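Local coordinates for peptidoglycan-binding domain 1 (Burkholderia, PDB 5NM7), which probably degrades bacterial cell-wall peptidoglycan as a phage endolysin, combining a peptidoglycan-binding domain with a lysozyme-like catalytic part of the N-acetylmuramidase family, at residues L191-V196 / L211-R216; C171-T176 / D195-V200; E101-G106 / A180-G185. One frame throughout, in Å; residues are numbered along the deposited sequence.

Contact 1 (L191-V196 / L211-R216); sequences LGYPDV and LEAFVR. With GLY (glycine), chain E.
R216 lays its guanidinium over one face of the Y193 ring, a cation-pi contact that joins helix 207-219 to the loop leading into helix 196-205 of the N-acetylmuramidase part. The guanidinium carbon CZ lies 4.2 Å from the ring centroid, but NH1 is the atom over the centre of the ring, 3.3 Å above its plane. The two planes are 33° apart, so the group is tilted rather than stacked flat. R216 runs extended from CG to NE, which carries the charged end from the helix across to the loop.

Hydrogen bonds and a salt bridge hold the guanidinium at NH1 and at NE. NH1 donates to L191 O at 3.1 Å, a bent bond with an angle of 141° at the hydrogen, and also to a water that is weakly linked to G192 O. On the helix side, NE meets E212 OE2 at 2.7 Å in a nearly straight bond of 173° lying in the guanidinium plane. While OE2 serves R216, E212 OE1 pairs with R86 and accepts from the amino group of the bound glycine, so E212 connects this contact to the ligand pocket.

Van der Waals packing surrounds the polar network. L191 CB lies 3.9 Å from R216 CB; the same leucine places CD2 3.4 Å from R216 O and CD1 near A213 O, while F199 meets the Y193 ring edge-to-face. At the far end of that ring, Y193 OH rests 3.4 Å from A213 CA, with A213 CB close by.

Contact 2 (C171-T176 / D195-V200); sequences CALEAT and DVFAFV
A172 O, one residue before the L173 that packs on V196, is gripped by two donors: T176 OG1 at 2.8 Å and, weakly, A175 N. These bonds lie at the C-terminal end of helix 169-174, where A175 is the first residue to leave helical angles, and the last turn of that helix offers L173 and E174 to the first turn of helix 196-205.

L173 CB lies 3.7 Å from V196 CG2 and 4.0 Å from V200 CG2, so it meets two valines spaced one turn apart. Its CD1 reaches F197 CE2 at 3.5 Å, and the two side chains cross at about a right angle. CG2 of V196 is anti to the backbone N and turned to helix 169-174; CG1 takes the crowded position between N and the carbonyl carbon (chi1 73°) and lies over one face of the F197 ring, offset toward its rim.

Such apolar packing joins the end of helix 169-174 to the start of helix 196-205 in the N-acetylmuramidase part. D195 is the N-cap of the second helix: its OD1 accepts from A198 N at 2.8 Å, nearly along the C-O axis of the carboxylate.

E174 passes V196 with its aliphatic part, CG standing 3.8 Å from CG2. Beyond CG the chain is extended (chi2 179°), and the carboxylate has partners elsewhere, OE1 with Q125 and OE2 with the indole N-H of W188, a tryptophan that also packs against V196 and F199.

Contact 3 (E101-G106 / A180-G185); sequences ESKGAG and AFQIMG
S102 and A180 meet where the chain leaves helix 91-101 and runs beside the turn that precedes strand 183-184. S102 has OG anti to its backbone N (chi1 -179°), and from there the hydroxyl oxygen does two things: it touches A180 CB at 3.4 Å and accepts from G104 N at 2.9 Å, closing an ST turn. G104 has a positive phi, at backbone angles where a CB would collide with K103 O.

Held in this turn, K103 N points at A180 O and makes a nearly straight bond of 2.8 Å that falls on a lone pair in the carbonyl plane. S102 CA adds a longer C-H...O contact to the same oxygen. K103 CG is anti to its carbonyl carbon (chi1 -66°) and lies 3.5 Å from A180 O; the bend at chi2 turns CD, and CE then lies 3.9 Å from Q182 CG as the two side chains cross at about a right angle.

F181 brings one ring face under S102: CA lies over it, and CZ is 3.9 Å from S102 CB. L211, F214 and Y240 also pack on this phenylalanine. A water donates to E101 O at 2.8 Å and to F181 O at 3.2 Å, a second, water-mediated link between the two backbones.

In Q182, also bent at chi2 (-71°), OE1 is hydrogen-bonded to S177 OG, and NE2 to G179 O. Its left-handed backbone and its place beside I183, both residues facing W178, form a G1 beta bulge at the turn of the hairpin of strands 176-178 and 183-184.

In the fold
From the N terminus, residues 101-106, which begin on the last residue of helix 91-101, come first, and contact 3 closes the long excursion from there to 180-185, which includes helices 119-128, 156-167 and 169-174. Contact 2 opens inside that excursion at 171-176 and closes after it at 195-200, so the two cross; T176 and G185 also pair through their backbones in the small antiparallel sheet. Contact 1 begins at 191-196, once contact 3 has closed, shares D195 and V196 with contact 2, and ends at 211-216. F199, from the second segment of contact 2, packs on Y193 and A213 of contact 1, while F181 links the hairpin to helix 207-219.

Contact 1 (L191-V196 / L211-R216)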
ATOM      1  N   LEU A 191      10.769   9.216  11.993  1.00 20.23           N
ATOM      2  CA  LEU A 191       9.821   8.191  12.382  1.00 21.34           C
ATOM      3  C   LEU A 191      10.320   7.260  13.473  1.00 21.57           C
ATOM      4  O   LEU A 191       9.655   6.282  13.814  1.00 24.18           O
ATOM      5  CB  LEU A 191       9.410   7.376  11.138  1.00 20.86           C
ATOM      6  CG  LEU A 191       8.832   8.156   9.980  1.00 22.24           C
ATOM      7  CD1 LEU A 191       8.235   7.279   8.891  1.00 19.83           C
ATOM      8  CD2 LEU A 191       7.882   9.238  10.391  1.00 23.19           C
ATOM      9  N   GLY A 192      11.461   7.568  14.065  1.00 21.12           N
ATOM     10  CA  GLY A 192      11.910   6.865  15.232  1.00 22.42           C
ATOM     11  C   GLY A 192      12.567   5.538  15.024  1.00 22.92           C
ATOM     12  O   GLY A 192      12.624   4.740  15.949  1.00 25.10           O
ATOM     13  N   TYR A 193      13.062   5.277  13.811  1.00 23.97           N
ATOM     14  CA  TYR A 193      13.818   4.067  13.557  1.00 23.45           C
ATOM     15  C   TYR A 193      15.283   4.291  13.978  1.00 25.19           C
ATOM     16  O   TYR A 193      15.751   5.433  13.978  1.00 25.98           O
ATOM     17  CB  TYR A 193      13.770   3.686  12.070  1.00 23.98           C
ATOM     18  CG  TYR A 193      12.397   3.261  11.634  1.00 21.65           C
ATOM     19  CD1 TYR A 193      11.439   4.196  11.267  1.00 21.31           C
ATOM     20  CD2 TYR A 193      12.044   1.930  11.597  1.00 21.54           C
ATOM     21  CE1 TYR A 193      10.189   3.801  10.858  1.00 21.08           C
ATOM     22  CE2 TYR A 193      10.770   1.519  11.227  1.00 21.37           C
ATOM     23  CZ  TYR A 193       9.840   2.451  10.843  1.00 20.31           C
ATOM     24  OH  TYR A 193       8.589   2.063  10.464  1.00 19.30           O
ATOM     25  N   PRO A 194      16.004   3.208  14.334  1.00 26.21           N
ATOM     26  CA  PRO A 194      17.399   3.373  14.817  1.00 30.82           C
ATOM     27  C   PRO A 194      18.354   4.002  13.793  1.00 28.60           C
ATOM     28  O   PRO A 194      19.236   4.789  14.157  1.00 29.05           O
ATOM     29  CB  PRO A 194      17.858   1.943  15.121  1.00 28.71           C
ATOM     30  CG  PRO A 194      16.650   1.082  15.054  1.00 31.01           C
ATOM     31  CD  PRO A 194      15.570   1.810  14.326  1.00 28.60           C
ATOM     32  N   ASP A 195      18.203   3.599  12.524  1.00 25.58           N
ATOM     33  CA  ASP A 195      19.014   4.090  11.384  1.00 24.12           C
ATOM     34  C   ASP A 195      18.286   3.671  10.093  1.00 22.76           C
ATOM     35  O   ASP A 195      17.271   2.948  10.171  1.00 21.75           O
ATOM     36  CB  ASP A 195      20.438   3.520  11.410  1.00 27.16           C
ATOM     37  CG  ASP A 195      20.457   2.035  11.631  1.00 30.11           C
ATOM     38  OD1 ASP A 195      19.998   1.276  10.762  1.00 30.14           O
ATOM     39  OD2 ASP A 195      20.886   1.610  12.714  1.00 36.32           O
ATOM     40  N   VAL A 196      18.781   4.090   8.950  1.00 21.69           N
ATOM     41  CA  VAL A 196      18.107   3.771   7.671  1.00 22.40           C
ATOM     42  C   VAL A 196      18.161   2.260   7.373  1.00 23.32           C
ATOM     43  O   VAL A 196      17.239   1.709   6.788  1.00 19.71           O
ATOM     44  CB  VAL A 196      18.638   4.599   6.492  1.00 22.91           C
ATOM     45  CG1 VAL A 196      20.032   4.151   6.062  1.00 22.97           C
ATOM     46  CG2 VAL A 196      17.651   4.554   5.311  1.00 23.50           C
ATOM     47  N   LEU A 211       3.090  -0.949   6.727  1.00 16.43           N
ATOM     48  CA  LEU A 211       1.958  -0.153   7.269  1.00 15.85           C
ATOM     49  C   LEU A 211       2.389   0.631   8.515  1.00 16.95           C
ATOM     50  O   LEU A 211       1.963   1.765   8.689  1.00 17.64           O
ATOM     51  CB  LEU A 211       0.779  -1.014   7.637  1.00 16.49           C
ATOM     52  CG  LEU A 211      -0.453  -0.361   8.302  1.00 17.42           C
ATOM     53  CD1 LEU A 211      -1.079   0.698   7.416  1.00 17.21           C
ATOM     54  CD2 LEU A 211      -1.457  -1.426   8.656  1.00 18.80           C
ATOM     55  N   GLU A 212       3.220   0.029   9.367  1.00 16.08           N
ATOM     56  CA  GLU A 212       3.720   0.717  10.578  1.00 16.92           C
ATOM     57  C   GLU A 212       4.480   1.967  10.180  1.00 17.67           C
ATOM     58  O   GLU A 212       4.341   2.996  10.834  1.00 17.38           O
ATOM     59  CB  GLU A 212       4.576  -0.224  11.444  1.00 19.99           C
ATOM     60  CG  GLU A 212       5.306   0.406  12.642  1.00 21.23           C
ATOM     61  CD  GLU A 212       4.406   1.031  13.674  1.00 23.20           C
ATOM     62  OE1 GLU A 212       3.170   0.797  13.729  1.00 27.93           O
ATOM     63  OE2 GLU A 212       4.923   1.843  14.485  1.00 21.65           O
ATOM     64  N   ALA A 213       5.269   1.897   9.091  1.00 16.74           N
ATOM     65  CA  ALA A 213       5.943   3.065   8.577  1.00 16.29           C
ATOM     66  C   ALA A 213       4.974   4.144   8.176  1.00 15.97           C
ATOM     67  O   ALA A 213       5.166   5.353   8.523  1.00 17.09           O
ATOM     68  CB  ALA A 213       6.868   2.745   7.436  1.00 17.50           C
ATOM     69  N   PHE A 214       3.922   3.740   7.490  1.00 15.39           N
ATOM     70  CA  PHE A 214       2.852   4.699   7.141  1.00 15.74           C
ATOM     71  C   PHE A 214       2.234   5.326   8.381  1.00 16.06           C
ATOM     72  O   PHE A 214       2.071   6.542   8.430  1.00 16.06           O
ATOM     73  CB  PHE A 214       1.779   4.044   6.262  1.00 15.39           C
ATOM     74  CG  PHE A 214       0.512   4.851   6.108  1.00 15.55           C
ATOM     75  CD1 PHE A 214       0.401   5.792   5.105  1.00 16.59           C
ATOM     76  CD2 PHE A 214      -0.554   4.662   6.959  1.00 16.67           C
ATOM     77  CE1 PHE A 214      -0.733   6.541   4.962  1.00 17.41           C
ATOM     78  CE2 PHE A 214      -1.704   5.426   6.825  1.00 16.49           C
ATOM     79  CZ  PHE A 214      -1.786   6.350   5.817  1.00 16.73           C
ATOM     80  N   VAL A 215       1.905   4.506   9.364  1.00 15.46           N
ATOM     81  CA  VAL A 215       1.318   5.013  10.620  1.00 16.11           C
ATOM     82  C   VAL A 215       2.254   6.049  11.239  1.00 16.87           C
ATOM     83  O   VAL A 215       1.828   7.160  11.610  1.00 17.21           O
ATOM     84  CB  VAL A 215       1.041   3.867  11.592  1.00 16.63           C
ATOM     85  CG1 VAL A 215       0.755   4.361  12.992  1.00 17.48           C
ATOM     86  CG2 VAL A 215      -0.128   3.037  11.076  1.00 16.00           C
ATOM     87  N   ARG A 216       3.530   5.697  11.357  1.00 16.11           N
ATOM     88  CA  ARG A 216       4.499   6.659  11.926  1.00 15.77           C
ATOM     89  C   ARG A 216       4.602   7.931  11.106  1.00 16.94           C
ATOM     90  O   ARG A 216       4.737   9.021  11.681  1.00 16.91           O
ATOM     91  CB  ARG A 216       5.860   6.020  12.120  1.00 17.28           C
ATOM     92  CG  ARG A 216       5.854   4.855  13.113  1.00 17.36           C
ATOM     93  CD  ARG A 216       7.238   4.236  13.124  1.00 18.94           C
ATOM     94  NE  ARG A 216       7.334   3.069  13.998  1.00 20.36           N
ATOM     95  CZ  ARG A 216       8.486   2.581  14.486  1.00 21.77           C
ATOM     96  NH1 ARG A 216       9.643   3.172  14.223  1.00 21.52           N
ATOM     97  NH2 ARG A 216       8.462   1.486  15.260  1.00 21.75           N
TER
HETATM   98  N   GLY E 303       0.591  -0.252  13.361  1.00 33.47           N
HETATM   99  CA  GLY E 303       0.363  -0.866  12.008  1.00 37.15           C
HETATM  100  C   GLY E 303       0.868  -2.285  11.933  1.00 37.57           C
HETATM  101  O   GLY E 303       1.340  -2.760  12.960  1.00 44.30           O
HETATM  102  OXT GLY E 303       0.797  -2.994  10.903  1.00 32.09           O
HETATM  103  O   HOH W   1      11.784   1.469  15.242  1.00 33.18           O

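Contact 2 (C171-T176 / D195-V200)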
ATOM      1  N   CYS A 171      22.680   6.972   1.805  1.00 23.54           N
ATOM      2  CA  CYS A 171      21.986   7.955   0.978  1.00 24.86           C
ATOM      3  C   CYS A 171      21.023   7.323  -0.026  1.00 21.99           C
ATOM      4  O   CYS A 171      19.890   7.805  -0.232  1.00 21.36           O
ATOM      5  CB  CYS A 171      22.974   8.856   0.259  1.00 26.77           C
ATOM      6  SG  CYS A 171      23.730  10.064   1.401  1.00 32.54           S
ATOM      7  N   ALA A 172      21.480   6.237  -0.646  1.00 22.46           N
ATOM      8  CA  ALA A 172      20.656   5.555  -1.648  1.00 23.10           C
ATOM      9  C   ALA A 172      19.364   5.013  -1.029  1.00 20.64           C
ATOM     10  O   ALA A 172      18.306   5.145  -1.649  1.00 21.66           O
ATOM     11  CB  ALA A 172      21.426   4.410  -2.308  1.00 24.92           C
ATOM     12  N   LEU A 173      19.451   4.429   0.164  1.00 19.54           N
ATOM     13  CA  LEU A 173      18.266   3.891   0.867  1.00 19.13           C
ATOM     14  C   LEU A 173      17.349   5.026   1.277  1.00 19.84           C
ATOM     15  O   LEU A 173      16.133   4.912   1.164  1.00 19.46           O
ATOM     16  CB  LEU A 173      18.658   3.072   2.068  1.00 20.07           C
ATOM     17  CG  LEU A 173      19.552   1.829   1.798  1.00 20.76           C
ATOM     18  CD1 LEU A 173      19.983   1.206   3.109  1.00 22.57           C
ATOM     19  CD2 LEU A 173      18.904   0.787   0.905  1.00 21.73           C
ATOM     20  N   GLU A 174      17.946   6.123   1.734  1.00 19.93           N
ATOM     21  CA  GLU A 174      17.177   7.353   2.040  1.00 19.64           C
ATOM     22  C   GLU A 174      16.427   7.955   0.843  1.00 18.98           C
ATOM     23  O   GLU A 174      15.333   8.520   1.011  1.00 17.99           O
ATOM     24  CB  GLU A 174      18.118   8.398   2.687  1.00 20.20           C
ATOM     25  CG  GLU A 174      18.534   8.014   4.093  1.00 22.07           C
ATOM     26  CD  GLU A 174      19.478   9.040   4.725  1.00 24.58           C
ATOM     27  OE1 GLU A 174      20.023   9.875   3.990  1.00 27.24           O
ATOM     28  OE2 GLU A 174      19.612   8.997   5.948  1.00 26.04           O
ATOM     29  N   ALA A 175      16.985   7.810  -0.365  1.00 17.47           N
ATOM     30  CA  ALA A 175      16.436   8.303  -1.596  1.00 17.62           C
ATOM     31  C   ALA A 175      15.508   7.280  -2.277  1.00 17.49           C
ATOM     32  O   ALA A 175      15.165   7.464  -3.457  1.00 18.81           O
ATOM     33  CB  ALA A 175      17.553   8.629  -2.553  1.00 19.06           C
ATOM     34  N   THR A 176      15.080   6.264  -1.550  1.00 17.27           N
ATOM     35  CA  THR A 176      14.201   5.251  -2.113  1.00 15.88           C
ATOM     36  C   THR A 176      12.911   5.207  -1.298  1.00 15.09           C
ATOM     37  O   THR A 176      12.950   5.367  -0.082  1.00 15.41           O
ATOM     38  CB  THR A 176      14.914   3.898  -2.113  1.00 15.59           C
ATOM     39  OG1 THR A 176      16.082   4.028  -2.919  1.00 16.24           O
ATOM     40  CG2 THR A 176      14.025   2.802  -2.700  1.00 16.72           C
ATOM     41  N   ASP A 195      18.203   3.599  12.524  1.00 25.58           N
ATOM     42  CA  ASP A 195      19.014   4.090  11.384  1.00 24.12           C
ATOM     43  C   ASP A 195      18.286   3.671  10.093  1.00 22.76           C
ATOM     44  O   ASP A 195      17.271   2.948  10.171  1.00 21.75           O
ATOM     45  CB  ASP A 195      20.438   3.520  11.410  1.00 27.16           C
ATOM     46  CG  ASP A 195      20.457   2.035  11.631  1.00 30.11           C
ATOM     47  OD1 ASP A 195      19.998   1.276  10.762  1.00 30.14           O
ATOM     48  OD2 ASP A 195      20.886   1.610  12.714  1.00 36.32           O
ATOM     49  N   VAL A 196      18.781   4.090   8.950  1.00 21.69           N
ATOM     50  CA  VAL A 196      18.107   3.771   7.671  1.00 22.40           C
ATOM     51  C   VAL A 196      18.161   2.260   7.373  1.00 23.32           C
ATOM     52  O   VAL A 196      17.239   1.709   6.788  1.00 19.71           O
ATOM     53  CB  VAL A 196      18.638   4.599   6.492  1.00 22.91           C
ATOM     54  CG1 VAL A 196      20.032   4.151   6.062  1.00 22.97           C
ATOM     55  CG2 VAL A 196      17.651   4.554   5.311  1.00 23.50           C
ATOM     56  N   PHE A 197      19.226   1.584   7.796  1.00 23.16           N
ATOM     57  CA  PHE A 197      19.342   0.147   7.567  1.00 23.63           C
ATOM     58  C   PHE A 197      18.310  -0.633   8.329  1.00 22.74           C
ATOM     59  O   PHE A 197      17.747  -1.581   7.799  1.00 22.48           O
ATOM     60  CB  PHE A 197      20.791  -0.329   7.866  1.00 25.60           C
ATOM     61  CG  PHE A 197      21.803   0.396   7.047  1.00 26.32           C
ATOM     62  CD1 PHE A 197      22.466   1.515   7.560  1.00 29.30           C
ATOM     63  CD2 PHE A 197      22.044   0.027   5.745  1.00 29.78           C
ATOM     64  CE1 PHE A 197      23.362   2.221   6.790  1.00 30.65           C
ATOM     65  CE2 PHE A 197      22.954   0.722   4.969  1.00 30.47           C
ATOM     66  CZ  PHE A 197      23.600   1.834   5.488  1.00 30.56           C
ATOM     67  N   ALA A 198      18.021  -0.221   9.558  1.00 22.95           N
ATOM     68  CA  ALA A 198      16.993  -0.875  10.357  1.00 23.39           C
ATOM     69  C   ALA A 198      15.597  -0.626   9.764  1.00 21.06           C
ATOM     70  O   ALA A 198      14.740  -1.503   9.802  1.00 21.01           O
ATOM     71  CB  ALA A 198      17.035  -0.418  11.814  1.00 25.49           C
ATOM     72  N   PHE A 199      15.385   0.577   9.253  1.00 20.72           N
ATOM     73  CA  PHE A 199      14.137   0.910   8.569  1.00 19.62           C
ATOM     74  C   PHE A 199      13.914  -0.037   7.380  1.00 18.46           C
ATOM     75  O   PHE A 199      12.849  -0.674   7.245  1.00 20.07           O
ATOM     76  CB  PHE A 199      14.138   2.358   8.106  1.00 18.83           C
ATOM     77  CG  PHE A 199      12.996   2.715   7.246  1.00 19.18           C
ATOM     78  CD1 PHE A 199      11.759   2.987   7.812  1.00 20.79           C
ATOM     79  CD2 PHE A 199      13.134   2.769   5.864  1.00 20.26           C
ATOM     80  CE1 PHE A 199      10.672   3.319   7.000  1.00 21.98           C
ATOM     81  CE2 PHE A 199      12.049   3.114   5.066  1.00 20.84           C
ATOM     82  CZ  PHE A 199      10.824   3.384   5.638  1.00 20.22           C
ATOM     83  N   VAL A 200      14.933  -0.146   6.550  1.00 20.07           N
ATOM     84  CA  VAL A 200      14.854  -1.008   5.381  1.00 20.01           C
ATOM     85  C   VAL A 200      14.663  -2.472   5.775  1.00 19.84           C
ATOM     86  O   VAL A 200      13.853  -3.169   5.172  1.00 19.63           O
ATOM     87  CB  VAL A 200      16.047  -0.765   4.428  1.00 20.27           C
ATOM     88  CG1 VAL A 200      16.113  -1.808   3.304  1.00 21.29           C
ATOM     89  CG2 VAL A 200      15.965   0.623   3.828  1.00 21.09           C
TER

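Contact 3 (E101-G106 / A180-G185)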
ATOM      1  N   GLU A 101      -4.673   4.039  -1.028  1.00 17.18           N
ATOM      2  CA  GLU A 101      -3.296   4.529  -1.013  1.00 16.33           C
ATOM      3  C   GLU A 101      -2.246   3.436  -1.059  1.00 17.50           C
ATOM      4  O   GLU A 101      -1.138   3.707  -1.472  1.00 18.48           O
ATOM      5  CB  GLU A 101      -3.027   5.377   0.205  1.00 18.19           C
ATOM      6  CG  GLU A 101      -3.906   6.603   0.275  1.00 17.44           C
ATOM      7  CD  GLU A 101      -3.541   7.669  -0.734  1.00 19.17           C
ATOM      8  OE1 GLU A 101      -2.659   7.474  -1.588  1.00 18.22           O
ATOM      9  OE2 GLU A 101      -4.154   8.789  -0.669  1.00 16.17           O
ATOM     10  N   SER A 102      -2.592   2.238  -0.657  1.00 16.67           N
ATOM     11  CA  SER A 102      -1.616   1.160  -0.726  1.00 17.68           C
ATOM     12  C   SER A 102      -1.389   0.754  -2.182  1.00 18.18           C
ATOM     13  O   SER A 102      -2.306   0.744  -2.983  1.00 18.93           O
ATOM     14  CB  SER A 102      -2.124  -0.059   0.030  1.00 19.11           C
ATOM     15  OG  SER A 102      -1.142  -1.093  -0.039  1.00 19.71           O
ATOM     16  N   LYS A 103      -0.156   0.348  -2.493  1.00 18.15           N
ATOM     17  CA  LYS A 103       0.111  -0.342  -3.745  1.00 21.34           C
ATOM     18  C   LYS A 103      -0.550  -1.717  -3.797  1.00 20.73           C
ATOM     19  O   LYS A 103      -0.649  -2.312  -4.890  1.00 24.13           O
ATOM     20  CB  LYS A 103       1.615  -0.544  -3.927  1.00 23.12           C
ATOM     21  CG  LYS A 103       2.391   0.744  -4.098  1.00 29.20           C
ATOM     22  CD  LYS A 103       2.163   1.328  -5.486  1.00 36.72           C
ATOM     23  CE  LYS A 103       2.940   2.618  -5.736  1.00 41.15           C
ATOM     24  NZ  LYS A 103       2.312   3.802  -5.082  1.00 43.71           N
ATOM     25  N   GLY A 104      -0.977  -2.233  -2.657  1.00 18.66           N
ATOM     26  CA  GLY A 104      -1.611  -3.545  -2.557  1.00 22.78           C
ATOM     27  C   GLY A 104      -0.550  -4.526  -2.115  1.00 20.65           C
ATOM     28  O   GLY A 104      -0.308  -4.693  -0.903  1.00 21.68           O
ATOM     29  N   ALA A 105       0.117  -5.150  -3.090  1.00 19.99           N
ATOM     30  CA  ALA A 105       1.296  -5.934  -2.760  1.00 18.60           C
ATOM     31  C   ALA A 105       2.459  -5.010  -2.317  1.00 15.37           C
ATOM     32  O   ALA A 105       2.887  -4.173  -3.078  1.00 16.70           O
ATOM     33  CB  ALA A 105       1.740  -6.767  -3.956  1.00 20.32           C
ATOM     34  N   GLY A 106       2.951  -5.233  -1.114  1.00 16.42           N
ATOM     35  CA  GLY A 106       4.126  -4.533  -0.603  1.00 16.18           C
ATOM     36  C   GLY A 106       5.442  -5.158  -1.050  1.00 17.77           C
ATOM     37  O   GLY A 106       6.512  -4.574  -0.841  1.00 17.32           O
ATOM     38  N   ALA A 180       4.372  -0.988   0.670  1.00 15.77           N
ATOM     39  CA  ALA A 180       3.018  -0.825   0.176  1.00 15.11           C
ATOM     40  C   ALA A 180       2.593   0.638   0.178  1.00 14.44           C
ATOM     41  O   ALA A 180       1.826   1.054  -0.698  1.00 15.32           O
ATOM     42  CB  ALA A 180       2.050  -1.628   1.025  1.00 15.80           C
ATOM     43  N   PHE A 181       3.141   1.435   1.122  1.00 14.48           N
ATOM     44  CA  PHE A 181       2.843   2.881   1.178  1.00 15.08           C
ATOM     45  C   PHE A 181       3.939   3.796   0.674  1.00 16.24           C
ATOM     46  O   PHE A 181       3.835   5.006   0.767  1.00 17.62           O
ATOM     47  CB  PHE A 181       2.414   3.244   2.609  1.00 15.10           C
ATOM     48  CG  PHE A 181       1.152   2.587   2.994  1.00 14.85           C
ATOM     49  CD1 PHE A 181      -0.080   3.159   2.678  1.00 16.40           C
ATOM     50  CD2 PHE A 181       1.157   1.351   3.573  1.00 16.09           C
ATOM     51  CE1 PHE A 181      -1.247   2.505   2.974  1.00 16.58           C
ATOM     52  CE2 PHE A 181      -0.023   0.722   3.900  1.00 16.32           C
ATOM     53  CZ  PHE A 181      -1.232   1.284   3.569  1.00 16.91           C
ATOM     54  N   GLN A 182       5.005   3.216   0.118  1.00 14.95           N
ATOM     55  CA  GLN A 182       6.049   3.967  -0.537  1.00 15.50           C
ATOM     56  C   GLN A 182       6.577   5.119   0.327  1.00 15.25           C
ATOM     57  O   GLN A 182       6.591   6.288  -0.096  1.00 16.56           O
ATOM     58  CB  GLN A 182       5.592   4.393  -1.934  1.00 17.22           C
ATOM     59  CG  GLN A 182       5.469   3.207  -2.874  1.00 17.56           C
ATOM     60  CD  GLN A 182       6.835   2.640  -3.243  1.00 17.99           C
ATOM     61  OE1 GLN A 182       7.545   3.248  -4.036  1.00 18.76           O
ATOM     62  NE2 GLN A 182       7.214   1.536  -2.647  1.00 18.15           N
ATOM     63  N   ILE A 183       6.956   4.760   1.546  1.00 15.70           N
ATOM     64  CA  ILE A 183       7.520   5.736   2.486  1.00 16.18           C
ATOM     65  C   ILE A 183       8.979   5.958   2.118  1.00 17.53           C
ATOM     66  O   ILE A 183       9.754   4.984   1.977  1.00 16.94           O
ATOM     67  CB  ILE A 183       7.334   5.284   3.922  1.00 16.69           C
ATOM     68  CG1 ILE A 183       5.854   5.035   4.247  1.00 16.65           C
ATOM     69  CG2 ILE A 183       7.960   6.295   4.884  1.00 17.06           C
ATOM     70  CD1 ILE A 183       4.932   6.222   4.064  1.00 17.72           C
ATOM     71  N   MET A 184       9.368   7.228   1.947  1.00 16.82           N
ATOM     72  CA  MET A 184      10.751   7.547   1.666  1.00 18.21           C
ATOM     73  C   MET A 184      11.670   7.200   2.823  1.00 17.89           C
ATOM     74  O   MET A 184      11.401   7.510   3.981  1.00 17.84           O
ATOM     75  CB  MET A 184      10.912   8.997   1.303  1.00 19.02           C
ATOM     76  CG  MET A 184      10.275   9.396  -0.014  1.00 20.49           C
ATOM     77  SD  MET A 184      10.998   8.597  -1.452  1.00 22.91           S
ATOM     78  CE  MET A 184      12.724   9.045  -1.375  1.00 21.82           C
ATOM     79  N   GLY A 185      12.789   6.561   2.507  1.00 16.65           N
ATOM     80  CA  GLY A 185      13.742   6.153   3.487  1.00 16.17           C
ATOM     81  C   GLY A 185      14.301   7.319   4.336  1.00 16.53           C
ATOM     82  O   GLY A 185      14.625   7.103   5.494  1.00 16.73           O
TER
HETATM   83  O   HOH W   2       0.909   5.343  -0.585  1.00 21.26           O